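Local coordinates for protein prolyl oligopeptidase (Galerina marginata, PDB 5N4B) that cleaves peptide bonds after proline and macrocyclises peptide precursors in the biosynthesis of the amanitin toxins, as a monomeric serine peptidase of the prolyl oligopeptidase family, at residues 192-204 with 232-246. The protein carries 1 engineered substitution. Numbering follows the deposited sequence.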
loop_
_atom_site.group_PDB
_atom_site.type_symbol
_atom_site.label_atom_id
_atom_site.label_comp_id
_atom_site.label_asym_id
_atom_site.label_seq_id
_atom_site.Cartn_x
_atom_site.Cartn_y
_atom_site.Cartn_z
ATOM N N GLY A 192 -22.482 -7.672 -21.545
ATOM C CA GLY A 192 -21.680 -7.176 -22.641
ATOM C C GLY A 192 -20.289 -7.763 -22.674
ATOM O O GLY A 192 -19.663 -7.772 -23.742
ATOM N N ARG A 193 -19.827 -8.358 -21.582
ATOM C CA ARG A 193 -18.478 -8.873 -21.596
ATOM C C ARG A 193 -18.382 -10.131 -22.458
ATOM O O ARG A 193 -19.371 -10.790 -22.771
ATOM C CB ARG A 193 -18.026 -9.222 -20.182
ATOM C CG ARG A 193 -18.815 -10.360 -19.531
ATOM C CD ARG A 193 -18.154 -10.783 -18.223
ATOM N NE ARG A 193 -18.890 -11.815 -17.470
ATOM C CZ ARG A 193 -18.736 -13.126 -17.602
ATOM N NH1 ARG A 193 -17.897 -13.659 -18.497
ATOM N NH2 ARG A 193 -19.437 -13.934 -16.803
ATOM N N LEU A 194 -17.162 -10.487 -22.826
ATOM C CA LEU A 194 -16.880 -11.788 -23.422
ATOM C C LEU A 194 -17.036 -12.910 -22.406
ATOM O O LEU A 194 -17.078 -12.680 -21.209
ATOM C CB LEU A 194 -15.428 -11.783 -23.898
ATOM C CG LEU A 194 -15.007 -10.731 -24.882
ATOM C CD1 LEU A 194 -13.550 -10.980 -25.295
ATOM C CD2 LEU A 194 -15.884 -10.750 -26.101
ATOM N N SER A 195 -17.137 -14.177 -22.885
ATOM C CA SER A 195 -17.304 -15.272 -21.938
ATOM C C SER A 195 -16.014 -15.617 -21.203
ATOM O O SER A 195 -16.058 -16.420 -20.258
ATOM C CB SER A 195 -17.831 -16.524 -22.638
ATOM O OG SER A 195 -16.889 -16.880 -23.611
ATOM N N ASP A 196 -14.885 -15.006 -21.594
ATOM C CA ASP A 196 -13.602 -15.254 -20.936
ATOM C C ASP A 196 -13.744 -15.094 -19.428
ATOM O O ASP A 196 -14.268 -14.091 -18.963
ATOM C CB ASP A 196 -12.581 -14.224 -21.397
ATOM C CG ASP A 196 -12.311 -14.251 -22.903
ATOM O OD1 ASP A 196 -13.257 -14.452 -23.691
ATOM O OD2 ASP A 196 -11.139 -14.010 -23.299
ATOM N N GLU A 197 -13.226 -16.046 -18.661
ATOM C CA GLU A 197 -13.229 -15.961 -17.210
ATOM C C GLU A 197 -11.914 -16.537 -16.703
ATOM O O GLU A 197 -11.703 -17.750 -16.725
ATOM C CB GLU A 197 -14.431 -16.702 -16.629
ATOM C CG GLU A 197 -14.484 -16.621 -15.122
ATOM C CD GLU A 197 -15.796 -17.137 -14.551
ATOM O OE1 GLU A 197 -16.092 -18.332 -14.783
ATOM O OE2 GLU A 197 -16.551 -16.331 -13.947
ATOM N N VAL A 198 -11.020 -15.677 -16.269
ATOM C CA VAL A 198 -9.665 -16.065 -15.924
ATOM C C VAL A 198 -9.551 -16.088 -14.394
ATOM O O VAL A 198 -9.362 -15.046 -13.752
ATOM C CB VAL A 198 -8.664 -15.118 -16.591
ATOM C CG1 VAL A 198 -7.261 -15.456 -16.210
ATOM C CG2 VAL A 198 -8.832 -15.162 -18.098
ATOM N N LYS A 199 -9.701 -17.254 -13.796
ATOM C CA LYS A 199 -9.778 -17.427 -12.354
ATOM C C LYS A 199 -8.390 -17.594 -11.743
ATOM O O LYS A 199 -7.374 -17.843 -12.422
ATOM C CB LYS A 199 -10.626 -18.659 -12.033
ATOM C CG LYS A 199 -12.109 -18.428 -12.402
ATOM C CD LYS A 199 -12.975 -19.649 -12.100
ATOM C CE LYS A 199 -13.023 -19.970 -10.599
ATOM N NZ LYS A 199 -13.716 -18.983 -9.727
ATOM N N TRP A 200 -8.356 -17.442 -10.418
ATOM C CA TRP A 200 -7.211 -17.786 -9.579
ATOM C C TRP A 200 -6.078 -16.780 -9.672
ATOM O O TRP A 200 -4.938 -17.071 -9.360
ATOM C CB TRP A 200 -6.713 -19.232 -9.842
ATOM C CG TRP A 200 -7.853 -20.210 -9.766
ATOM C CD1 TRP A 200 -8.427 -20.879 -10.806
ATOM C CD2 TRP A 200 -8.570 -20.581 -8.607
ATOM N NE1 TRP A 200 -9.462 -21.637 -10.359
ATOM C CE2 TRP A 200 -9.586 -21.468 -9.012
ATOM C CE3 TRP A 200 -8.460 -20.252 -7.254
ATOM C CZ2 TRP A 200 -10.465 -22.067 -8.102
ATOM C CZ3 TRP A 200 -9.354 -20.813 -6.365
ATOM C CH2 TRP A 200 -10.343 -21.723 -6.801
ATOM N N PHE A 201 -6.409 -15.545 -10.059
ATOM C CA PHE A 201 -5.445 -14.480 -10.269
ATOM C C PHE A 201 -5.094 -13.819 -8.943
ATOM O O PHE A 201 -5.981 -13.441 -8.152
ATOM C CB PHE A 201 -6.072 -13.451 -11.221
ATOM C CG PHE A 201 -5.333 -12.123 -11.333
ATOM C CD1 PHE A 201 -4.031 -12.079 -11.717
ATOM C CD2 PHE A 201 -5.982 -10.928 -11.099
ATOM C CE1 PHE A 201 -3.353 -10.853 -11.814
ATOM C CE2 PHE A 201 -5.333 -9.714 -11.228
ATOM C CZ PHE A 201 -4.032 -9.677 -11.600
ATOM N N LYS A 202 -3.800 -13.623 -8.702
ATOM C CA LYS A 202 -3.363 -12.967 -7.489
ATOM C C LYS A 202 -1.895 -12.578 -7.599
ATOM O O LYS A 202 -1.101 -13.301 -8.198
ATOM C CB LYS A 202 -3.535 -13.917 -6.287
ATOM C CG LYS A 202 -3.610 -13.287 -4.907
ATOM C CD LYS A 202 -3.878 -14.347 -3.845
ATOM C CE LYS A 202 -4.204 -13.710 -2.547
ATOM N NZ LYS A 202 -4.664 -14.738 -1.535
ATOM N N PHE A 203 -1.551 -11.434 -6.998
ATOM C CA PHE A 203 -0.167 -10.992 -6.752
ATOM C C PHE A 203 0.633 -10.680 -8.011
ATOM O O PHE A 203 1.866 -10.786 -8.005
ATOM C CB PHE A 203 0.607 -11.961 -5.840
ATOM C CG PHE A 203 0.038 -12.118 -4.448
ATOM C CD1 PHE A 203 -0.397 -11.031 -3.735
ATOM C CD2 PHE A 203 -0.033 -13.364 -3.858
ATOM C CE1 PHE A 203 -0.891 -11.206 -2.441
ATOM C CE2 PHE A 203 -0.511 -13.529 -2.558
ATOM C CZ PHE A 203 -0.957 -12.425 -1.878
ATOM N N SER A 204 -0.004 -10.261 -9.089
ATOM C CA SER A 204 0.728 -9.665 -10.204
ATOM C C SER A 204 -0.131 -8.592 -10.854
ATOM O O SER A 204 -1.286 -8.397 -10.500
ATOM C CB SER A 204 1.184 -10.704 -11.255
ATOM O OG SER A 204 0.152 -11.036 -12.208
ATOM N N ASP A 232 -0.995 -19.649 -0.677
ATOM C CA ASP A 232 -0.783 -19.393 -2.080
ATOM C C ASP A 232 0.593 -19.929 -2.419
ATOM O O ASP A 232 1.610 -19.319 -2.062
ATOM C CB ASP A 232 -0.904 -17.893 -2.341
ATOM C CG ASP A 232 -2.249 -17.343 -1.936
ATOM O OD1 ASP A 232 -3.292 -17.990 -2.192
ATOM O OD2 ASP A 232 -2.234 -16.236 -1.340
ATOM N N ARG A 233 0.627 -21.060 -3.104
ATOM C CA ARG A 233 1.876 -21.711 -3.478
ATOM C C ARG A 233 1.779 -22.166 -4.924
ATOM O O ARG A 233 0.697 -22.332 -5.491
ATOM C CB ARG A 233 2.216 -22.893 -2.564
ATOM C CG ARG A 233 2.486 -22.514 -1.149
ATOM C CD ARG A 233 3.827 -21.815 -1.041
ATOM N NE ARG A 233 4.211 -21.569 0.349
ATOM C CZ ARG A 233 3.885 -20.488 1.053
ATOM N NH1 ARG A 233 3.153 -19.503 0.524
ATOM N NH2 ARG A 233 4.299 -20.403 2.310
ATOM N N ASN A 234 2.945 -22.422 -5.519
ATOM C CA ASN A 234 3.014 -22.941 -6.877
ATOM C C ASN A 234 2.368 -21.985 -7.881
ATOM O O ASN A 234 1.685 -22.394 -8.829
ATOM C CB ASN A 234 2.420 -24.358 -6.977
ATOM C CG ASN A 234 3.203 -25.361 -6.173
ATOM O OD1 ASN A 234 4.296 -25.828 -6.582
ATOM N ND2 ASN A 234 2.705 -25.652 -5.024
ATOM N N ALA A 235 2.729 -20.709 -7.743
ATOM C CA ALA A 235 2.314 -19.696 -8.713
ATOM C C ALA A 235 2.794 -20.030 -10.110
ATOM O O ALA A 235 3.864 -20.634 -10.326
ATOM C CB ALA A 235 2.875 -18.333 -8.337
ATOM N N MET A 236 2.006 -19.601 -11.069
ATOM C CA MET A 236 2.277 -19.786 -12.486
ATOM C C MET A 236 2.091 -18.446 -13.172
ATOM O O MET A 236 1.047 -17.799 -13.018
ATOM C CB MET A 236 1.271 -20.770 -13.131
ATOM C CG MET A 236 1.327 -22.162 -12.568
ATOM S SD MET A 236 -0.164 -23.110 -12.894
ATOM C CE MET A 236 -1.141 -22.563 -11.493
ATOM N N MET A 237 3.056 -18.039 -13.978
ATOM C CA MET A 237 2.837 -16.931 -14.896
ATOM C C MET A 237 2.231 -17.499 -16.175
ATOM O O MET A 237 2.803 -18.393 -16.805
ATOM C CB MET A 237 4.137 -16.175 -15.177
ATOM C CG MET A 237 3.986 -15.004 -16.113
ATOM S SD MET A 237 2.852 -13.722 -15.598
ATOM C CE MET A 237 3.658 -13.193 -14.100
ATOM N N CYS A 238 1.080 -16.987 -16.550
ATOM C CA CYS A 238 0.280 -17.533 -17.619
ATOM C C CYS A 238 -0.064 -16.457 -18.624
ATOM O O CYS A 238 0.069 -15.245 -18.348
ATOM C CB CYS A 238 -1.027 -18.114 -17.080
ATOM S SG CYS A 238 -0.785 -19.567 -16.040
ATOM N N TYR A 239 -0.501 -16.916 -19.794
ATOM C CA TYR A 239 -0.955 -16.056 -20.876
ATOM C C TYR A 239 -2.354 -16.455 -21.300
ATOM O O TYR A 239 -2.610 -17.636 -21.564
ATOM C CB TYR A 239 0.013 -16.136 -22.063
ATOM C CG TYR A 239 -0.417 -15.383 -23.258
ATOM C CD1 TYR A 239 -0.269 -13.999 -23.385
ATOM C CD2 TYR A 239 -0.991 -16.099 -24.304
ATOM C CE1 TYR A 239 -0.715 -13.374 -24.589
ATOM C CE2 TYR A 239 -1.431 -15.493 -25.425
ATOM C CZ TYR A 239 -1.286 -14.178 -25.574
ATOM O OH TYR A 239 -1.781 -13.697 -26.788
ATOM N N HIS A 240 -3.261 -15.482 -21.325
ATOM C CA HIS A 240 -4.636 -15.654 -21.761
ATOM C C HIS A 240 -4.861 -14.954 -23.091
ATOM O O HIS A 240 -4.616 -13.746 -23.204
ATOM C CB HIS A 240 -5.596 -15.059 -20.733
ATOM C CG HIS A 240 -7.009 -15.160 -21.169
ATOM N ND1 HIS A 240 -7.635 -16.374 -21.299
ATOM C CD2 HIS A 240 -7.873 -14.244 -21.647
ATOM C CE1 HIS A 240 -8.861 -16.198 -21.767
ATOM N NE2 HIS A 240 -9.036 -14.909 -21.982
ATOM N N LYS A 241 -5.332 -15.706 -24.102
ATOM C CA LYS A 241 -5.709 -15.147 -25.386
ATOM C C LYS A 241 -7.157 -14.665 -25.327
ATOM O O LYS A 241 -8.056 -15.402 -24.893
ATOM C CB LYS A 241 -5.524 -16.226 -26.451
ATOM C CG LYS A 241 -5.973 -15.777 -27.820
ATOM C CD LYS A 241 -5.719 -16.877 -28.847
ATOM C CE LYS A 241 -6.133 -16.385 -30.214
ATOM N NZ LYS A 241 -6.260 -17.542 -31.164
ATOM N N VAL A 242 -7.388 -13.420 -25.738
ATOM C CA VAL A 242 -8.753 -12.887 -25.736
ATOM C C VAL A 242 -9.646 -13.735 -26.603
ATOM O O VAL A 242 -9.278 -14.119 -27.720
ATOM C CB VAL A 242 -8.758 -11.435 -26.215
ATOM C CG1 VAL A 242 -10.166 -10.908 -26.332
ATOM C CG2 VAL A 242 -7.996 -10.564 -25.258
ATOM N N GLY A 243 -10.856 -14.002 -26.095
ATOM C CA GLY A 243 -11.842 -14.779 -26.835
ATOM C C GLY A 243 -11.731 -16.265 -26.657
ATOM O O GLY A 243 -12.245 -17.019 -27.502
ATOM N N THR A 244 -11.051 -16.710 -25.605
ATOM C CA THR A 244 -10.899 -18.124 -25.289
ATOM C C THR A 244 -11.259 -18.319 -23.826
ATOM O O THR A 244 -11.322 -17.364 -23.052
ATOM C CB THR A 244 -9.463 -18.663 -25.506
ATOM O OG1 THR A 244 -8.548 -18.024 -24.574
ATOM C CG2 THR A 244 -8.981 -18.455 -26.893
ATOM N N THR A 245 -11.489 -19.582 -23.466
ATOM C CA THR A 245 -11.634 -19.964 -22.072
ATOM C C THR A 245 -10.250 -20.231 -21.464
ATOM O O THR A 245 -9.251 -20.453 -22.158
ATOM C CB THR A 245 -12.465 -21.259 -21.922
ATOM O OG1 THR A 245 -11.693 -22.372 -22.360
ATOM C CG2 THR A 245 -13.732 -21.258 -22.705
ATOM N N GLN A 246 -10.204 -20.242 -20.138
ATOM C CA GLN A 246 -8.937 -20.382 -19.428
ATOM C C GLN A 246 -8.268 -21.728 -19.673
ATOM O O GLN A 246 -7.052 -21.831 -19.487
ATOM C CB GLN A 246 -9.153 -20.107 -17.933
ATOM C CG GLN A 246 -7.870 -19.998 -17.113
ATOM C CD GLN A 246 -8.118 -19.551 -15.705
ATOM O OE1 GLN A 246 -9.204 -19.763 -15.127
ATOM N NE2 GLN A 246 -7.127 -18.894 -15.132
HETATM O O HOH W 1 -12.618 -19.116 -18.973
#
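Two neighbouring blades of the beta-propeller meet here: segment 194-199, leading into the outermost strand of one, packs on the end of strand 236-241 and on residues 242-246 that follow it in the next. D196 and H240 are the polar centre of the contact. OD2 of D196 takes two bonds: NE2 of H240 reaches it at 2.6 Å on the anti side, tilted out of the carboxylate plane though nearly in the plane of the imidazole, while the backbone N of G243 uses its syn lone pair at 2.8 Å. Carboxylate and imidazole planes stand 82° apart. With ND1 held by D249, the ring is fixed at both nitrogens, and two carboxylates would probably favour its protonated form. V198 CG2 sits squarely over one face of this imidazole, a CH-pi contact 3.6 Å from the ring centroid. Q246, its chain stretched out with CG anti to the backbone N (chi1 -171°), lays its amide along the backbone of K199: NE2 gives a nearly straight bond to K199 O, 2.9 Å, and OE1 accepts from K199 N, which stands above the plane of the Q246 side-chain carbonyl. A water bridges E197 O and Q246 N. On the type II turn from K241 to T244, V242 CG1 meets L194 CD1 at 3.5 Å. At the far end K202 extends fully to a salt bridge, NZ to D232 OD2, 2.9 Å; the same ammonium bonds D168 O and makes a cation-pi contact with Y169. K202 and F203 also touch the catalytic H699, so this end faces the active site. Strand 170-176 pairs with 198-201 within its blade, and strand 214-219, beside 236-241 in the next, supplies Y217 to both V198 and Q246.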